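PDB 3F1X: serine acetyltransferase from Bacteroides vulgatus ATCC 8482, which probably transfers an acetyl group from acetyl-CoA to serine, the step that leads into cysteine biosynthesis. Local coordinates for residues 129-132 and 133-137; 177-180 and 181-184. All coordinates share one frame; numbering follows the deposited sequence.

Interaction 1: residues 129-132 and 133-137; sequences ILAT and DVEAA
Asp133 and Ile129 meet one turn apart on helix 123-139, where a single carbonyl oxygen serves two donors. Ile129 O takes the backbone N-H of Asp133, N to O 3.3 Å, in the usual i to i+4 manner. It also takes the hydroxyl of Thr132, whose OG1 lies 2.6 Å from Ile129 O and within the plane of that carbonyl. The Thr132 torsion explains this second bond: with chi1 at 70°, OG1 sits between its own backbone N and carbonyl carbon and is folded back over the preceding turn. Thr132 OG1 is engaged a second time, by His202 N, beyond the helix. The following backbone bonds are shorter and a little straighter, Val134 N reaching Leu130 O at 2.9 Å and Ala136 N reaching Thr132 O at 3.0 Å. The carboxylate of Asp133 turns back toward Leu130, about one turn earlier, and its OD2 rests 3.4 Å from the methyl CD2 of Leu130, in van der Waals contact. Its charge is answered elsewhere: OD2 forms a salt bridge with Arg164 NE on helix 155-171, while OD1 accepts from Phe203 N. Both oxygens of this buried acid are therefore satisfied. With Arg164 and a main-chain N-H as partners, the carboxylate is probably held ionised, and together with the Thr132 hydroxyl it ties this helix to helix 155-171 and to the chain at His202 and Phe203.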
ATOM      1  N   ILE A 129     -31.629 -11.089 -11.781  1.00 18.57           N
ATOM      2  CA  ILE A 129     -32.183 -11.576 -10.527  1.00 20.15           C
ATOM      3  C   ILE A 129     -31.939 -10.590  -9.395  1.00 19.25           C
ATOM      4  O   ILE A 129     -32.857 -10.241  -8.661  1.00 20.07           O
ATOM      5  CB  ILE A 129     -31.588 -12.946 -10.129  1.00 22.53           C
ATOM      6  CG1 ILE A 129     -31.832 -13.964 -11.243  1.00 23.79           C
ATOM      7  CG2 ILE A 129     -32.243 -13.428  -8.837  1.00 22.29           C
ATOM      8  CD1 ILE A 129     -31.212 -15.327 -10.995  1.00 25.51           C
ATOM      9  N   LEU A 130     -30.699 -10.136  -9.265  1.00 17.66           N
ATOM     10  CA  LEU A 130     -30.362  -9.200  -8.212  1.00 17.13           C
ATOM     11  C   LEU A 130     -31.203  -7.943  -8.335  1.00 16.30           C
ATOM     12  O   LEU A 130     -31.550  -7.342  -7.334  1.00 17.32           O
ATOM     13  CB  LEU A 130     -28.869  -8.868  -8.251  1.00 14.48           C
ATOM     14  CG  LEU A 130     -28.007 -10.077  -7.867  1.00 15.55           C
ATOM     15  CD1 LEU A 130     -26.540  -9.788  -8.121  1.00 14.34           C
ATOM     16  CD2 LEU A 130     -28.251 -10.408  -6.411  1.00 14.44           C
ATOM     17  N   ALA A 131     -31.539  -7.555  -9.564  1.00 18.15           N
ATOM     18  CA  ALA A 131     -32.366  -6.374  -9.776  1.00 18.16           C
ATOM     19  C   ALA A 131     -33.702  -6.527  -9.037  1.00 18.46           C
ATOM     20  O   ALA A 131     -34.214  -5.564  -8.464  1.00 17.67           O
ATOM     21  CB  ALA A 131     -32.608  -6.146 -11.280  1.00 20.63           C
ATOM     22  N   THR A 132     -34.261  -7.736  -9.036  1.00 19.19           N
ATOM     23  CA  THR A 132     -35.532  -7.956  -8.347  1.00 18.46           C
ATOM     24  C   THR A 132     -35.336  -7.899  -6.838  1.00 17.51           C
ATOM     25  O   THR A 132     -36.240  -7.485  -6.102  1.00 17.32           O
ATOM     26  CB  THR A 132     -36.177  -9.313  -8.734  1.00 18.56           C
ATOM     27  OG1 THR A 132     -35.415 -10.395  -8.187  1.00 18.89           O
ATOM     28  CG2 THR A 132     -36.245  -9.440 -10.254  1.00 17.99           C
ATOM     29  N   ASP A 133     -34.160  -8.316  -6.373  1.00 18.19           N
ATOM     30  CA  ASP A 133     -33.864  -8.282  -4.935  1.00 18.44           C
ATOM     31  C   ASP A 133     -33.769  -6.827  -4.473  1.00 18.07           C
ATOM     32  O   ASP A 133     -34.246  -6.482  -3.394  1.00 17.29           O
ATOM     33  CB  ASP A 133     -32.542  -8.989  -4.618  1.00 19.36           C
ATOM     34  CG  ASP A 133     -32.535 -10.442  -5.043  1.00 17.77           C
ATOM     35  OD1 ASP A 133     -33.583 -11.112  -4.921  1.00 20.20           O
ATOM     36  OD2 ASP A 133     -31.474 -10.922  -5.484  1.00 19.95           O
ATOM     37  N   VAL A 134     -33.141  -5.982  -5.286  1.00 18.21           N
ATOM     38  CA  VAL A 134     -33.021  -4.569  -4.943  1.00 18.55           C
ATOM     39  C   VAL A 134     -34.405  -3.921  -4.914  1.00 19.98           C
ATOM     40  O   VAL A 134     -34.695  -3.099  -4.041  1.00 17.92           O
ATOM     41  CB  VAL A 134     -32.150  -3.805  -5.956  1.00 18.87           C
ATOM     42  CG1 VAL A 134     -32.218  -2.318  -5.667  1.00 20.44           C
ATOM     43  CG2 VAL A 134     -30.705  -4.285  -5.877  1.00 18.88           C
ATOM     44  N   GLU A 135     -35.256  -4.289  -5.870  1.00 20.25           N
ATOM     45  CA  GLU A 135     -36.609  -3.744  -5.931  1.00 23.73           C
ATOM     46  C   GLU A 135     -37.406  -4.137  -4.696  1.00 22.36           C
ATOM     47  O   GLU A 135     -38.128  -3.318  -4.132  1.00 23.95           O
ATOM     48  CB  GLU A 135     -37.331  -4.256  -7.177  1.00 26.75           C
ATOM     49  CG  GLU A 135     -36.844  -3.644  -8.472  1.00 33.12           C
ATOM     50  CD  GLU A 135     -37.330  -4.413  -9.686  1.00 37.41           C
ATOM     51  OE1 GLU A 135     -38.551  -4.666  -9.779  1.00 42.16           O
ATOM     52  OE2 GLU A 135     -36.489  -4.764 -10.543  1.00 39.03           O
ATOM     53  N   ALA A 136     -37.273  -5.393  -4.280  1.00 21.36           N
ATOM     54  CA  ALA A 136     -37.981  -5.883  -3.108  1.00 23.34           C
ATOM     55  C   ALA A 136     -37.484  -5.163  -1.859  1.00 24.94           C
ATOM     56  O   ALA A 136     -38.264  -4.876  -0.946  1.00 26.39           O
ATOM     57  CB  ALA A 136     -37.783  -7.386  -2.964  1.00 23.46           C
ATOM     58  N   ALA A 137     -36.188  -4.864  -1.821  1.00 24.81           N
ATOM     59  CA  ALA A 137     -35.603  -4.175  -0.672  1.00 27.54           C
ATOM     60  C   ALA A 137     -36.113  -2.739  -0.582  1.00 29.03           C
ATOM     61  O   ALA A 137     -36.310  -2.209   0.511  1.00 28.98           O
ATOM     62  CB  ALA A 137     -34.076  -4.188  -0.769  1.00 27.30           C
TER

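Interaction 2: residues 177-180 and 181-184; sequences IPRF and ITEM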
ATOM      1  N   ILE A 177     -14.470 -22.843  -3.245  1.00 18.47           N
ATOM      2  CA  ILE A 177     -14.654 -21.429  -3.514  1.00 18.77           C
ATOM      3  C   ILE A 177     -16.030 -20.853  -3.148  1.00 17.84           C
ATOM      4  O   ILE A 177     -16.105 -19.746  -2.617  1.00 20.13           O
ATOM      5  CB  ILE A 177     -14.344 -21.112  -4.989  1.00 18.09           C
ATOM      6  CG1 ILE A 177     -12.890 -21.486  -5.298  1.00 20.78           C
ATOM      7  CG2 ILE A 177     -14.548 -19.644  -5.273  1.00 18.14           C
ATOM      8  CD1 ILE A 177     -11.876 -20.849  -4.353  1.00 21.77           C
ATOM      9  N   PRO A 178     -17.129 -21.581  -3.417  1.00 16.47           N
ATOM     10  CA  PRO A 178     -18.451 -21.030  -3.066  1.00 16.21           C
ATOM     11  C   PRO A 178     -18.629 -20.723  -1.574  1.00 16.18           C
ATOM     12  O   PRO A 178     -19.130 -19.663  -1.209  1.00 15.80           O
ATOM     13  CB  PRO A 178     -19.420 -22.114  -3.544  1.00 16.72           C
ATOM     14  CG  PRO A 178     -18.676 -22.742  -4.710  1.00 15.12           C
ATOM     15  CD  PRO A 178     -17.266 -22.852  -4.151  1.00 15.38           C
ATOM     16  N   ARG A 179     -18.214 -21.653  -0.722  1.00 15.60           N
ATOM     17  CA  ARG A 179     -18.330 -21.481   0.721  1.00 17.63           C
ATOM     18  C   ARG A 179     -17.433 -20.331   1.177  1.00 18.39           C
ATOM     19  O   ARG A 179     -17.779 -19.563   2.075  1.00 18.14           O
ATOM     20  CB  ARG A 179     -17.941 -22.780   1.433  1.00 19.07           C
ATOM     21  CG  ARG A 179     -18.208 -22.795   2.930  1.00 21.97           C
ATOM     22  CD  ARG A 179     -19.673 -22.519   3.250  1.00 21.47           C
ATOM     23  NE  ARG A 179     -19.916 -22.492   4.696  1.00 26.89           N
ATOM     24  CZ  ARG A 179     -20.027 -23.573   5.466  1.00 26.45           C
ATOM     25  NH1 ARG A 179     -19.925 -24.787   4.941  1.00 24.38           N
ATOM     26  NH2 ARG A 179     -20.235 -23.437   6.770  1.00 27.81           N
ATOM     27  N   PHE A 180     -16.274 -20.222   0.542  1.00 20.35           N
ATOM     28  CA  PHE A 180     -15.328 -19.159   0.836  1.00 19.57           C
ATOM     29  C   PHE A 180     -16.024 -17.831   0.621  1.00 17.84           C
ATOM     30  O   PHE A 180     -15.960 -16.931   1.459  1.00 17.33           O
ATOM     31  CB  PHE A 180     -14.151 -19.247  -0.121  1.00 23.09           C
ATOM     32  CG  PHE A 180     -12.850 -19.478   0.551  1.00 27.19           C
ATOM     33  CD1 PHE A 180     -12.131 -18.412   1.087  1.00 29.04           C
ATOM     34  CD2 PHE A 180     -12.328 -20.766   0.647  1.00 30.45           C
ATOM     35  CE1 PHE A 180     -10.908 -18.621   1.709  1.00 30.40           C
ATOM     36  CE2 PHE A 180     -11.101 -20.987   1.270  1.00 31.20           C
ATOM     37  CZ  PHE A 180     -10.387 -19.911   1.804  1.00 31.67           C
ATOM     38  N   ILE A 181     -16.690 -17.714  -0.519  1.00 16.69           N
ATOM     39  CA  ILE A 181     -17.391 -16.493  -0.862  1.00 15.38           C
ATOM     40  C   ILE A 181     -18.546 -16.150   0.079  1.00 15.95           C
ATOM     41  O   ILE A 181     -18.705 -14.980   0.443  1.00 14.80           O
ATOM     42  CB  ILE A 181     -17.867 -16.548  -2.339  1.00 15.25           C
ATOM     43  CG1 ILE A 181     -16.628 -16.476  -3.251  1.00 14.64           C
ATOM     44  CG2 ILE A 181     -18.878 -15.428  -2.626  1.00 13.65           C
ATOM     45  CD1 ILE A 181     -16.911 -16.491  -4.744  1.00 15.11           C
ATOM     46  N   THR A 182     -19.350 -17.135   0.490  1.00 16.15           N
ATOM     47  CA  THR A 182     -20.452 -16.808   1.396  1.00 16.52           C
ATOM     48  C   THR A 182     -19.960 -16.470   2.796  1.00 17.67           C
ATOM     49  O   THR A 182     -20.527 -15.600   3.456  1.00 18.07           O
ATOM     50  CB  THR A 182     -21.526 -17.939   1.490  1.00 15.98           C
ATOM     51  OG1 THR A 182     -20.917 -19.183   1.867  1.00 16.85           O
ATOM     52  CG2 THR A 182     -22.256 -18.087   0.157  1.00 15.57           C
ATOM     53  N   GLU A 183     -18.911 -17.145   3.256  1.00 17.90           N
ATOM     54  CA  GLU A 183     -18.378 -16.846   4.582  1.00 18.46           C
ATOM     55  C   GLU A 183     -17.792 -15.442   4.579  1.00 19.64           C
ATOM     56  O   GLU A 183     -17.722 -14.786   5.619  1.00 17.51           O
ATOM     57  CB  GLU A 183     -17.312 -17.869   4.987  1.00 17.62           C
ATOM     58  CG  GLU A 183     -17.893 -19.244   5.282  1.00 19.94           C
ATOM     59  CD  GLU A 183     -18.828 -19.238   6.482  1.00 18.01           C
ATOM     60  OE1 GLU A 183     -19.530 -20.246   6.698  1.00 20.45           O
ATOM     61  OE2 GLU A 183     -18.857 -18.229   7.217  1.00 18.71           O
HETATM   62  N   MSE A 184     -17.371 -14.986   3.402  1.00 19.98           N
HETATM   63  CA  MSE A 184     -16.818 -13.644   3.260  1.00 24.01           C
HETATM   64  C   MSE A 184     -17.922 -12.629   3.552  1.00 22.44           C
HETATM   65  O   MSE A 184     -17.702 -11.632   4.247  1.00 22.49           O
HETATM   66  CB  MSE A 184     -16.284 -13.446   1.839  1.00 30.81           C
HETATM   67  CG  MSE A 184     -14.834 -13.015   1.773  1.00 40.39           C
HETATM   68 SE   MSE A 184     -14.243 -12.806  -0.059  1.00 57.23          SE
HETATM   69  CE  MSE A 184     -15.138 -11.133  -0.454  1.00 48.76           C
TER
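Arg179 and Glu183 run alongside each other on helix 177-189, their charged ends brought together in a salt bridge. Two guanidinium nitrogens converge on one oxygen: NE of Arg179 stands 3.0 Å from Glu183 OE1 and meets its anti lone pair, while NH2 of Arg179 approaches the same OE1 at 3.3 Å. That oxygen stays near the guanidinium plane, although the carboxylate is turned 37° from it. Bends at chi2 in both chains, 57° in Arg179 and -64° in Glu183, fold the charged ends together. Beneath them, Glu183 N donates to Arg179 O at 2.9 Å, so backbone and side chains link the same two residues. Another flank of the helix is apolar, with Ile177 CG2 packed 4.0 Å from Ile181 CD1. Further out, Ile181 and Thr182 lean on Ala166 of helix 155-171, whereas Ile177 and Phe180 face Leu42 of helix 39-53. A second subunit brings Tyr154 against Arg179 and Pro155 against Glu183. The whole is an i to i+4 salt bridge on a largely buried helix, set at a subunit interface in the helical domain that precedes the left-handed beta-helix of serine acetyltransferases.

In the fold
Both contacts illustrate how spacings of three and four residues organise a helix, and both belong to the helical part of the chain. Interaction 1 comes first, on helix 123-139, and interaction 2 follows on helix 177-189; their centres are 21 Å apart and their nearest atoms about 11 Å, without touching. Helix 155-171 lies between them in sequence and packs against both. From helix 123-139, interaction 1 also reaches His202 and Phe203, beside strand 204-206 in the beta-helix, whereas interaction 2 belongs to the last helix before that domain and meets a second subunit. Together they join the helical domain to the beta-helix and to the assembly.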